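Local coordinates for basic blue protein (Cucumis sativus, PDB 2CBP) that probably carries electrons as a small plant blue copper protein of the phytocyanin family, binding a single type 1 copper ion, at residues I29-Y34 / S63-I68. Sequence-based numbering, arbitrary orientation.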
ATOM      1  N   ILE A  29       1.694 -12.065   0.857  1.00 10.54           N
ATOM      2  CA  ILE A  29       2.233 -11.008   1.694  1.00  8.12           C
ATOM      3  C   ILE A  29       2.877  -9.897   0.859  1.00  6.83           C
ATOM      4  O   ILE A  29       3.641 -10.137  -0.071  1.00  7.71           O
ATOM      5  CB  ILE A  29       3.314 -11.527   2.656  1.00 13.49           C
ATOM      6  CG1 ILE A  29       2.674 -12.539   3.588  1.00 21.04           C
ATOM      7  CG2 ILE A  29       3.942 -10.404   3.464  1.00  9.11           C
ATOM      8  CD1 ILE A  29       3.661 -13.439   4.331  1.00 27.04           C
ATOM      9  N   LEU A  30       2.531  -8.666   1.257  1.00  6.97           N
ATOM     10  CA  LEU A  30       3.099  -7.477   0.635  1.00  5.64           C
ATOM     11  C   LEU A  30       4.111  -6.954   1.690  1.00  5.50           C
ATOM     12  O   LEU A  30       3.727  -6.826   2.858  1.00  7.43           O
ATOM     13  CB  LEU A  30       2.125  -6.378   0.305  1.00  7.23           C
ATOM     14  CG  LEU A  30       1.023  -6.680  -0.702  1.00  4.90           C
ATOM     15  CD1 LEU A  30       0.354  -5.393  -1.095  1.00  8.13           C
ATOM     16  CD2 LEU A  30       1.548  -7.416  -1.894  1.00  9.25           C
ATOM     17  N   LEU A  31       5.304  -6.740   1.219  1.00  5.89           N
ATOM     18  CA  LEU A  31       6.400  -6.225   2.074  1.00  7.84           C
ATOM     19  C   LEU A  31       6.719  -4.791   1.646  1.00  3.98           C
ATOM     20  O   LEU A  31       7.103  -4.539   0.507  1.00  3.82           O
ATOM     21  CB  LEU A  31       7.600  -7.134   1.969  0.50  6.87           C
ATOM     22  CG  LEU A  31       8.729  -6.936   2.978  0.50  9.78           C
ATOM     23  CD1 LEU A  31       9.407  -8.268   3.175  0.50  9.68           C
ATOM     24  CD2 LEU A  31       9.705  -5.871   2.555  0.50 11.84           C
ATOM     25  N   PHE A  32       6.559  -3.892   2.606  1.00  4.11           N
ATOM     26  CA  PHE A  32       6.761  -2.459   2.432  1.00  2.16           C
ATOM     27  C   PHE A  32       8.019  -1.967   3.150  1.00  3.86           C
ATOM     28  O   PHE A  32       8.052  -2.014   4.384  1.00  6.19           O
ATOM     29  CB  PHE A  32       5.545  -1.683   2.997  1.00  3.98           C
ATOM     30  CG  PHE A  32       4.218  -1.894   2.322  1.00  4.22           C
ATOM     31  CD1 PHE A  32       3.424  -2.986   2.625  1.00  5.45           C
ATOM     32  CD2 PHE A  32       3.758  -0.959   1.379  1.00  8.79           C
ATOM     33  CE1 PHE A  32       2.196  -3.188   1.992  1.00  3.40           C
ATOM     34  CE2 PHE A  32       2.524  -1.130   0.744  1.00  7.71           C
ATOM     35  CZ  PHE A  32       1.750  -2.251   1.069  1.00  3.57           C
ATOM     36  N   ASN A  33       8.945  -1.490   2.336  1.00 10.40           N
ATOM     37  CA  ASN A  33      10.212  -0.944   2.831  1.00  8.01           C
ATOM     38  C   ASN A  33      10.261   0.579   2.637  1.00  6.30           C
ATOM     39  O   ASN A  33      10.118   1.026   1.477  1.00  4.09           O
ATOM     40  CB  ASN A  33      11.418  -1.536   2.101  1.00  8.02           C
ATOM     41  CG  ASN A  33      11.667  -3.008   2.343  1.00  8.72           C
ATOM     42  OD1 ASN A  33      11.639  -3.486   3.481  1.00 12.12           O
ATOM     43  ND2 ASN A  33      11.941  -3.689   1.252  1.00 12.22           N
ATOM     44  N   TYR A  34      10.535   1.269   3.731  1.00  5.91           N
ATOM     45  CA  TYR A  34      10.640   2.738   3.676  1.00  6.02           C
ATOM     46  C   TYR A  34      11.178   3.312   4.973  1.00  8.40           C
ATOM     47  O   TYR A  34      11.293   2.615   6.005  1.00  5.20           O
ATOM     48  CB  TYR A  34       9.191   3.325   3.413  1.00  4.95           C
ATOM     49  CG  TYR A  34       8.293   2.866   4.518  1.00  2.25           C
ATOM     50  CD1 TYR A  34       7.682   1.599   4.506  1.00  3.00           C
ATOM     51  CD2 TYR A  34       8.043   3.691   5.638  1.00  3.68           C
ATOM     52  CE1 TYR A  34       6.900   1.170   5.534  1.00  2.00           C
ATOM     53  CE2 TYR A  34       7.250   3.252   6.677  1.00  5.18           C
ATOM     54  CZ  TYR A  34       6.665   1.989   6.635  1.00  5.88           C
ATOM     55  OH  TYR A  34       5.903   1.631   7.717  1.00  6.12           O
ATOM     56  N   SER A  63       6.530   0.637  10.846  1.00  7.24           N
ATOM     57  CA  SER A  63       7.782  -0.059  11.168  1.00  8.94           C
ATOM     58  C   SER A  63       8.917   0.200  10.215  1.00 10.08           C
ATOM     59  O   SER A  63      10.071   0.119  10.717  1.00  9.53           O
ATOM     60  CB  SER A  63       7.553  -1.576  11.328  1.00  2.97           C
ATOM     61  OG  SER A  63       7.668  -2.149  10.038  1.00  5.40           O
ATOM     62  N   GLY A  64       8.674   0.437   8.926  1.00  7.63           N
ATOM     63  CA  GLY A  64       9.771   0.653   7.960  1.00  8.93           C
ATOM     64  C   GLY A  64      10.039  -0.606   7.116  1.00  5.52           C
ATOM     65  O   GLY A  64      10.712  -0.583   6.093  1.00  7.14           O
ATOM     66  N   ARG A  65       9.468  -1.696   7.613  1.00  7.69           N
ATOM     67  CA  ARG A  65       9.529  -3.021   6.976  1.00  7.40           C
ATOM     68  C   ARG A  65       8.282  -3.830   7.320  1.00  9.57           C
ATOM     69  O   ARG A  65       8.413  -4.850   8.018  1.00 10.45           O
ATOM     70  CB  ARG A  65      10.769  -3.842   7.408  1.00 12.53           C
ATOM     71  CG  ARG A  65      11.088  -4.984   6.464  1.00 22.00           C
ATOM     72  CD  ARG A  65      12.017  -5.996   6.950  1.00 29.04           C
ATOM     73  NE  ARG A  65      13.414  -5.791   6.915  1.00 35.86           N
ATOM     74  CZ  ARG A  65      14.180  -5.126   6.064  1.00 37.70           C
ATOM     75  NH1 ARG A  65      13.649  -4.474   5.041  1.00 39.68           N
ATOM     76  NH2 ARG A  65      15.511  -5.096   6.236  1.00 35.67           N
ATOM     77  N   ASP A  66       7.128  -3.380   6.867  1.00  9.98           N
ATOM     78  CA  ASP A  66       5.866  -4.041   7.169  1.00  5.49           C
ATOM     79  C   ASP A  66       5.573  -5.197   6.209  1.00  9.28           C
ATOM     80  O   ASP A  66       5.792  -5.091   5.018  1.00  8.92           O
ATOM     81  CB  ASP A  66       4.678  -3.074   7.149  1.00  7.88           C
ATOM     82  CG  ASP A  66       4.994  -1.777   7.874  1.00  8.20           C
ATOM     83  OD1 ASP A  66       5.278  -1.952   9.109  1.00  7.39           O
ATOM     84  OD2 ASP A  66       4.946  -0.722   7.284  1.00 11.08           O
ATOM     85  N   GLN A  67       5.066  -6.266   6.826  1.00 10.08           N
ATOM     86  CA  GLN A  67       4.667  -7.492   6.111  1.00 12.00           C
ATOM     87  C   GLN A  67       3.147  -7.610   6.281  1.00  7.77           C
ATOM     88  O   GLN A  67       2.697  -7.941   7.379  1.00 11.54           O
ATOM     89  CB  GLN A  67       5.380  -8.724   6.627  1.00 13.40           C
ATOM     90  CG  GLN A  67       6.847  -8.766   6.260  1.00 23.11           C
ATOM     91  CD  GLN A  67       7.468 -10.143   6.313  1.00 34.11           C
ATOM     92  OE1 GLN A  67       7.147 -11.041   5.523  1.00 38.78           O
ATOM     93  NE2 GLN A  67       8.395 -10.296   7.255  1.00 37.06           N
ATOM     94  N   ILE A  68       2.428  -7.293   5.229  1.00  9.01           N
ATOM     95  CA  ILE A  68       0.954  -7.331   5.235  1.00  9.17           C
ATOM     96  C   ILE A  68       0.390  -8.461   4.395  1.00  5.26           C
ATOM     97  O   ILE A  68       0.587  -8.626   3.203  1.00  6.12           O
ATOM     98  CB  ILE A  68       0.374  -5.960   4.834  1.00 12.08           C
ATOM     99  CG1 ILE A  68       0.983  -4.931   5.782  1.00 12.18           C
ATOM    100  CG2 ILE A  68      -1.127  -6.000   4.948  1.00  9.99           C
ATOM    101  CD1 ILE A  68       0.728  -3.469   5.506  1.00 19.24           C
TER
HETATM  102  O   HOH W   1      13.336  -1.921   5.258  1.00 26.18           O
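Tyr34 and Asp66 meet where strands 29-33 and 65-68, antiparallel neighbours in one sheet of the phytocyanin β-sandwich, give way to loop. Starting at CB of Tyr34, CG sits between the backbone N and the carbonyl carbon (chi1 58°). CD1, CD2, CE1 and CE2 all pass under CA of Gly64, a CH-pi contact with the carbon 3.8 Å from the ring centroid. Asp66 OD2 lies at the ring edge, in its plane, close to CE1 and CZ; the two side chains cross at about a right angle. At the tip, OH donates to the syn lone pair of Asp66 OD2 at 2.6 Å and accepts a weak, long bond from Gly64 N.

The other carboxylate oxygen, Asp66 OD1, takes the hydroxyl of Ser63 OG at 2.6 Å from above the carboxylate plane. OG in turn accepts from Arg65 N, closing an ST turn. The hydroxyls of Tyr34 and Ser63 thus each hold one oxygen of the buried carboxylate.

Backbone bonds join Leu30 to Ile68 and Phe32 to Asp66. Beyond them Tyr34 N donates to Gly64 O at 3.0 Å, from above the carbonyl plane. On the face shared with Asp66, Phe32 CE1 packs on Ile68 CD1 at 3.8 Å; on the other, Asn33 OD1 receives a weak bond from Arg65 NH1, with amide and guanidinium planes 82° apart.

The Tyr34 side chain also touches copper ligand His39 and meets Trp11 edge-to-face. A phenylalanine in its place lacks the hydroxyl, and would probably leave the buried Asp66 OD2 without this donor and Gly64 N without its weak acceptor. Two hydroxyls converging on one carboxylate would be expected to stabilise its charged form, and they tie the turn at Ser63 to the strand end that leads toward the copper site.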